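ESX-1 secretion system protein EccA1 (Mycobacterium tuberculosis, PDB 4F3V) probably supplies energy, through its ATPase activity, for exporting ESX-1 virulence factors such as EsxA and EsxB, with this chain forming its N-terminal TPR domain. Local coordinates at residues M216-S220 with D249-L254; V228-E232 with V243-L247. The contacts are given in a common frame with arbitrary orientation. Numbering follows the deposited sequence.

Interaction 1. Residues M216-S220 with D249-L254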
ATOM      1  N   MET A 216       4.905   4.245  21.187  1.00 24.99           N
ATOM      2  CA  MET A 216       5.865   3.176  21.489  1.00 26.27           C
ATOM      3  C   MET A 216       7.267   3.729  21.756  1.00 26.55           C
ATOM      4  O   MET A 216       7.941   3.282  22.685  1.00 29.09           O
ATOM      5  CB  MET A 216       5.899   2.141  20.363  1.00 25.90           C
ATOM      6  CG  MET A 216       4.659   1.258  20.284  1.00 27.29           C
ATOM      7  SD  MET A 216       4.284   0.317  21.783  1.00 29.91           S
ATOM      8  CE  MET A 216       2.784   1.084  22.374  1.00 29.84           C
ATOM      9  N   ALA A 217       7.711   4.702  20.957  1.00 25.86           N
ATOM     10  CA  ALA A 217       9.012   5.326  21.211  1.00 26.52           C
ATOM     11  C   ALA A 217       9.057   5.991  22.591  1.00 28.33           C
ATOM     12  O   ALA A 217      10.053   5.858  23.319  1.00 28.51           O
ATOM     13  CB  ALA A 217       9.373   6.332  20.143  1.00 24.67           C
ATOM     14  N   ARG A 218       8.003   6.738  22.932  1.00 28.11           N
ATOM     15  CA  ARG A 218       7.967   7.409  24.226  1.00 29.90           C
ATOM     16  C   ARG A 218       7.993   6.427  25.370  1.00 30.87           C
ATOM     17  O   ARG A 218       8.709   6.627  26.370  1.00 32.39           O
ATOM     18  CB  ARG A 218       6.731   8.296  24.356  1.00 29.98           C
ATOM     19  CG  ARG A 218       6.719   9.458  23.393  1.00 29.99           C
ATOM     20  CD  ARG A 218       7.734  10.503  23.777  1.00 32.31           C
ATOM     21  NE  ARG A 218       7.735  11.538  22.764  1.00 33.41           N
ATOM     22  CZ  ARG A 218       8.647  12.497  22.651  1.00 35.07           C
ATOM     23  NH1 ARG A 218       9.676  12.573  23.478  1.00 36.99           N
ATOM     24  NH2 ARG A 218       8.514  13.392  21.686  1.00 37.21           N
ATOM     25  N   ARG A 219       7.195   5.375  25.258  1.00 31.04           N
ATOM     26  CA  ARG A 219       7.135   4.374  26.323  1.00 32.86           C
ATOM     27  C   ARG A 219       8.510   3.712  26.529  1.00 34.51           C
ATOM     28  O   ARG A 219       8.958   3.560  27.651  1.00 34.29           O
ATOM     29  CB  ARG A 219       6.090   3.312  26.018  1.00 33.24           C
ATOM     30  CG  ARG A 219       6.080   2.177  27.035  1.00 35.23           C
ATOM     31  CD  ARG A 219       4.839   1.326  26.886  1.00 35.74           C
ATOM     32  NE  ARG A 219       3.686   1.942  27.521  1.00 36.07           N
ATOM     33  CZ  ARG A 219       2.439   1.514  27.364  1.00 36.88           C
ATOM     34  NH1 ARG A 219       2.168   0.478  26.571  1.00 37.36           N
ATOM     35  NH2 ARG A 219       1.453   2.118  28.007  1.00 36.16           N
ATOM     36  N   SER A 220       9.186   3.336  25.441  1.00 34.23           N
ATOM     37  CA  SER A 220      10.493   2.671  25.572  1.00 35.62           C
ATOM     38  C   SER A 220      11.564   3.603  26.142  1.00 35.96           C
ATOM     39  O   SER A 220      12.476   3.157  26.807  1.00 36.56           O
ATOM     40  CB  SER A 220      10.950   2.094  24.242  1.00 35.54           C
ATOM     41  OG  SER A 220      10.078   1.026  23.861  1.00 37.50           O
ATOM     42  N   ASP A 249      -1.875  -1.710  29.732  1.00 47.03           N
ATOM     43  CA  ASP A 249      -0.696  -2.460  30.189  1.00 47.54           C
ATOM     44  C   ASP A 249       0.605  -1.723  29.857  1.00 45.59           C
ATOM     45  O   ASP A 249       1.013  -1.675  28.694  1.00 43.53           O
ATOM     46  CB  ASP A 249      -0.694  -3.846  29.557  1.00 47.82           C
ATOM     47  CG  ASP A 249       0.443  -4.696  30.025  1.00 49.70           C
ATOM     48  OD1 ASP A 249       1.206  -4.302  30.930  1.00 49.57           O
ATOM     49  OD2 ASP A 249       0.577  -5.797  29.471  1.00 53.91           O
ATOM     50  N   PRO A 250       1.249  -1.131  30.876  1.00 46.75           N
ATOM     51  CA  PRO A 250       2.497  -0.391  30.646  1.00 45.97           C
ATOM     52  C   PRO A 250       3.677  -1.253  30.228  1.00 47.48           C
ATOM     53  O   PRO A 250       4.661  -0.717  29.717  1.00 48.33           O
ATOM     54  CB  PRO A 250       2.780   0.266  32.004  1.00 47.23           C
ATOM     55  CG  PRO A 250       1.970  -0.485  32.990  1.00 49.14           C
ATOM     56  CD  PRO A 250       0.764  -0.968  32.259  1.00 48.43           C
ATOM     57  N   SER A 251       3.586  -2.567  30.423  1.00 48.33           N
ATOM     58  CA  SER A 251       4.624  -3.464  29.938  1.00 49.41           C
ATOM     59  C   SER A 251       4.437  -3.811  28.462  1.00 46.86           C
ATOM     60  O   SER A 251       5.257  -4.506  27.904  1.00 46.29           O
ATOM     61  CB  SER A 251       4.685  -4.751  30.772  1.00 52.42           C
ATOM     62  OG  SER A 251       3.543  -5.553  30.531  1.00 54.21           O
ATOM     63  N   TYR A 252       3.361  -3.341  27.827  1.00 45.64           N
ATOM     64  CA  TYR A 252       3.188  -3.535  26.387  1.00 44.47           C
ATOM     65  C   TYR A 252       4.198  -2.663  25.637  1.00 42.82           C
ATOM     66  O   TYR A 252       4.033  -1.433  25.568  1.00 41.78           O
ATOM     67  CB  TYR A 252       1.749  -3.179  25.970  1.00 44.74           C
ATOM     68  CG  TYR A 252       1.338  -3.644  24.590  1.00 44.49           C
ATOM     69  CD1 TYR A 252       1.994  -3.184  23.454  1.00 42.44           C
ATOM     70  CD2 TYR A 252       0.263  -4.527  24.421  1.00 45.86           C
ATOM     71  CE1 TYR A 252       1.598  -3.611  22.202  1.00 42.64           C
ATOM     72  CE2 TYR A 252      -0.136  -4.951  23.168  1.00 45.97           C
ATOM     73  CZ  TYR A 252       0.541  -4.489  22.067  1.00 43.93           C
ATOM     74  OH  TYR A 252       0.153  -4.891  20.819  1.00 46.88           O
ATOM     75  N   ARG A 253       5.223  -3.283  25.052  1.00 49.58           N
ATOM     76  CA  ARG A 253       6.285  -2.538  24.361  1.00 47.40           C
ATOM     77  C   ARG A 253       6.580  -3.073  22.985  1.00 42.92           C
ATOM     78  O   ARG A 253       6.349  -4.242  22.702  1.00 42.21           O
ATOM     79  CB  ARG A 253       7.589  -2.583  25.146  1.00 49.96           C
ATOM     80  CG  ARG A 253       7.413  -2.212  26.588  1.00 55.19           C
ATOM     81  CD  ARG A 253       8.701  -1.785  27.255  1.00 57.46           C
ATOM     82  NE  ARG A 253       8.375  -0.992  28.445  1.00 62.01           N
ATOM     83  CZ  ARG A 253       9.119   0.003  28.913  1.00 63.80           C
ATOM     84  NH1 ARG A 253      10.255   0.331  28.298  1.00 63.63           N
ATOM     85  NH2 ARG A 253       8.730   0.674  29.996  1.00 65.46           N
ATOM     86  N   LEU A 254       7.099  -2.185  22.144  1.00 39.12           N
ATOM     87  CA  LEU A 254       7.600  -2.535  20.828  1.00 36.33           C
ATOM     88  C   LEU A 254       8.831  -3.446  20.957  1.00 35.91           C
ATOM     89  O   LEU A 254       9.761  -3.127  21.696  1.00 36.96           O
ATOM     90  CB  LEU A 254       7.986  -1.252  20.100  1.00 33.69           C
ATOM     91  CG  LEU A 254       8.452  -1.381  18.675  1.00 31.57           C
ATOM     92  CD1 LEU A 254       7.329  -2.002  17.852  1.00 31.41           C
ATOM     93  CD2 LEU A 254       8.937  -0.025  18.154  1.00 29.66           C
TER
HETATM   94  O   HOH W   1       7.554   0.470  23.420  1.00 26.76           O
HETATM   95  O   HOH W   2      11.321  -1.044  23.015  1.00 32.04           O
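Arg219 gives up the most surface here. Its side chain runs out in trans as far as CD, then bends (chi3 -80°) toward the loop after helix 241-248, where Arg219 NH1 donates a 2.9 Å hydrogen bond to Tyr252 O. Pro250 O, 3.5 Å from Arg219 CD, lies over one face of the guanidinium. A long multi-donor side chain suits a turn whose carbonyl oxygens face it; Glu224 balances the charge through a salt bridge. One helical turn earlier, Met216, long and unbranched, lies against the loop backbone, Met216 SD 3.8 Å from Leu254 N; its CB is 4.0 Å from Leu254 CB. Arg253 lays its guanidinium face over Arg219 O, NH1 lying 3.5 Å away. Water 1 joins Met216 O and Ser220 OG to Leu254 N. The loop opens with a type I beta turn, Asp249 to Tyr252, in which Asp249 OD1 accepts from Ser251 N (3.0 Å), an Asx turn. In this TPR domain an arginine thus bonds to the turn following a later helix.

Interaction 2. Residues V228-E232 with V243-L247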
ATOM      1  N   VAL A 228       0.944   7.501  27.086  1.00 27.04           N
ATOM      2  CA  VAL A 228      -0.462   7.354  27.447  1.00 26.99           C
ATOM      3  C   VAL A 228      -1.299   8.418  26.737  1.00 26.37           C
ATOM      4  O   VAL A 228      -2.389   8.118  26.267  1.00 27.17           O
ATOM      5  CB  VAL A 228      -0.669   7.424  28.999  1.00 28.94           C
ATOM      6  CG1 VAL A 228      -2.128   7.704  29.359  1.00 29.36           C
ATOM      7  CG2 VAL A 228      -0.190   6.140  29.674  1.00 29.75           C
ATOM      8  N   ALA A 229      -0.799   9.656  26.665  1.00 25.58           N
ATOM      9  CA  ALA A 229      -1.518  10.747  26.004  1.00 24.95           C
ATOM     10  C   ALA A 229      -1.722  10.396  24.506  1.00 23.64           C
ATOM     11  O   ALA A 229      -2.822  10.530  23.968  1.00 22.62           O
ATOM     12  CB  ALA A 229      -0.785  12.086  26.190  1.00 24.37           C
ATOM     13  N   LEU A 230      -0.687   9.842  23.873  1.00 23.23           N
ATOM     14  CA  LEU A 230      -0.794   9.455  22.467  1.00 22.89           C
ATOM     15  C   LEU A 230      -1.781   8.280  22.261  1.00 23.38           C
ATOM     16  O   LEU A 230      -2.544   8.264  21.295  1.00 21.85           O
ATOM     17  CB  LEU A 230       0.596   9.143  21.891  1.00 22.63           C
ATOM     18  CG  LEU A 230       1.510  10.367  21.659  1.00 23.05           C
ATOM     19  CD1 LEU A 230       2.995   9.998  21.736  1.00 23.61           C
ATOM     20  CD2 LEU A 230       1.221  11.102  20.344  1.00 23.25           C
ATOM     21  N   LEU A 231      -1.748   7.304  23.168  1.00 24.29           N
ATOM     22  CA  LEU A 231      -2.649   6.147  23.090  1.00 24.76           C
ATOM     23  C   LEU A 231      -4.097   6.536  23.400  1.00 25.60           C
ATOM     24  O   LEU A 231      -5.029   6.040  22.755  1.00 25.16           O
ATOM     25  CB  LEU A 231      -2.162   5.007  23.997  1.00 26.12           C
ATOM     26  CG  LEU A 231      -0.825   4.369  23.570  1.00 25.64           C
ATOM     27  CD1 LEU A 231      -0.210   3.465  24.632  1.00 26.83           C
ATOM     28  CD2 LEU A 231      -1.006   3.578  22.282  1.00 24.60           C
ATOM     29  N   GLU A 232      -4.299   7.465  24.343  1.00 25.93           N
ATOM     30  CA  GLU A 232      -5.650   8.005  24.581  1.00 26.83           C
ATOM     31  C   GLU A 232      -6.187   8.726  23.352  1.00 25.64           C
ATOM     32  O   GLU A 232      -7.366   8.593  22.999  1.00 26.72           O
ATOM     33  CB  GLU A 232      -5.678   8.948  25.811  1.00 27.68           C
ATOM     34  CG  GLU A 232      -5.419   8.234  27.125  1.00 29.03           C
ATOM     35  CD  GLU A 232      -5.328   9.130  28.362  1.00 30.42           C
ATOM     36  OE1 GLU A 232      -5.151  10.358  28.241  1.00 30.16           O
ATOM     37  OE2 GLU A 232      -5.427   8.573  29.480  1.00 30.90           O
ATOM     38  N   VAL A 243      -4.628  -0.950  20.818  1.00 37.31           N
ATOM     39  CA  VAL A 243      -4.458   0.352  21.452  1.00 35.42           C
ATOM     40  C   VAL A 243      -5.050   0.303  22.867  1.00 36.24           C
ATOM     41  O   VAL A 243      -4.406   0.737  23.828  1.00 33.92           O
ATOM     42  CB  VAL A 243      -5.088   1.487  20.618  1.00 34.81           C
ATOM     43  CG1 VAL A 243      -4.957   2.819  21.347  1.00 35.34           C
ATOM     44  CG2 VAL A 243      -4.400   1.582  19.265  1.00 34.03           C
ATOM     45  N   ALA A 244      -6.248  -0.276  22.988  1.00 37.12           N
ATOM     46  CA  ALA A 244      -6.864  -0.532  24.288  1.00 39.42           C
ATOM     47  C   ALA A 244      -5.936  -1.357  25.170  1.00 40.22           C
ATOM     48  O   ALA A 244      -5.749  -1.045  26.354  1.00 40.60           O
ATOM     49  CB  ALA A 244      -8.207  -1.243  24.118  1.00 40.71           C
ATOM     50  N   ALA A 245      -5.353  -2.405  24.589  1.00 40.46           N
ATOM     51  CA  ALA A 245      -4.444  -3.292  25.311  1.00 41.74           C
ATOM     52  C   ALA A 245      -3.173  -2.549  25.761  1.00 40.92           C
ATOM     53  O   ALA A 245      -2.716  -2.703  26.888  1.00 42.73           O
ATOM     54  CB  ALA A 245      -4.086  -4.505  24.456  1.00 41.97           C
ATOM     55  N   ALA A 246      -2.597  -1.749  24.884  1.00 38.59           N
ATOM     56  CA  ALA A 246      -1.373  -1.009  25.201  1.00 37.91           C
ATOM     57  C   ALA A 246      -1.622   0.075  26.267  1.00 38.25           C
ATOM     58  O   ALA A 246      -0.742   0.381  27.071  1.00 37.48           O
ATOM     59  CB  ALA A 246      -0.816  -0.395  23.930  1.00 34.68           C
ATOM     60  N   LEU A 247      -2.815   0.653  26.255  1.00 39.70           N
ATOM     61  CA  LEU A 247      -3.202   1.671  27.240  1.00 41.51           C
ATOM     62  C   LEU A 247      -3.377   1.040  28.630  1.00 44.45           C
ATOM     63  O   LEU A 247      -2.977   1.614  29.651  1.00 46.35           O
ATOM     64  CB  LEU A 247      -4.466   2.386  26.743  1.00 41.69           C
ATOM     65  CG  LEU A 247      -4.772   3.785  27.277  1.00 42.41           C
ATOM     66  CD1 LEU A 247      -3.672   4.765  26.894  1.00 40.64           C
ATOM     67  CD2 LEU A 247      -6.142   4.246  26.781  1.00 41.27           C
TER
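The short helical segments 228-232 and 243-247 run nearly antiparallel, with 153° between their N-to-C directions and a signed crossing angle of -153°. Their axes approach to 9.7 Å, and the nearest CA atoms, those of Leu231 and Leu247, are 6.1 Å apart. No hydrogen bond crosses between them; the helices keep their own backbone bonds, such as Glu232 N to Val228 O (2.8 Å) and Leu247 N to Val243 O (2.9 Å), leaving the interface to apolar side chains. Helices 224-237 and 241-248 follow each other in the chain, so they form an antiparallel helical hairpin, the kind of pairing from which the helical TPR domain is built. Leu231 points toward the partner helix and is buried, with helix 207-221 covering it through Trp212 and Ala215. Its branched end reaches two residues one turn apart: CD2 is 4.1 Å from Val243 CG1, and CD1 is 4.0 Å from Ala246 CB. Alanine suits the second place because its small methyl leaves room for the leucine. Leu247 answers from the other helix, its CD1 only 3.3 Å from Leu231 CB and 4.1 Å from Val228 CG1. The same Leu247 CD1 also lies 3.9 Å from Glu232 CG, where the methylene part of the glutamate extends the apolar surface while its carboxylate can remain at the exposed border.

In the fold
Three consecutive helices and the loop after them tie the two contacts together: in sequence, both segments of interaction 2 fall between those of interaction 1. Their centres are 10 Å apart, and Arg219 makes the most direct connection. Arg219 NH2 lies 3.0 Å from Ala246 O, a probable hydrogen bond, and 4.0 Å from Leu231 CD1. Tyr252 adds packing, its CG 3.8 Å from Ala246 CA, while Arg218 CG meets Leu230 CD1 at 4.1 Å. The hairpin of interaction 2 is thus joined to helix 207-221 and to the loop that follows helix 241-248; the centre of interaction 2 lies about 25 Å, that of interaction 1 about 26 Å, from the centre of the chain.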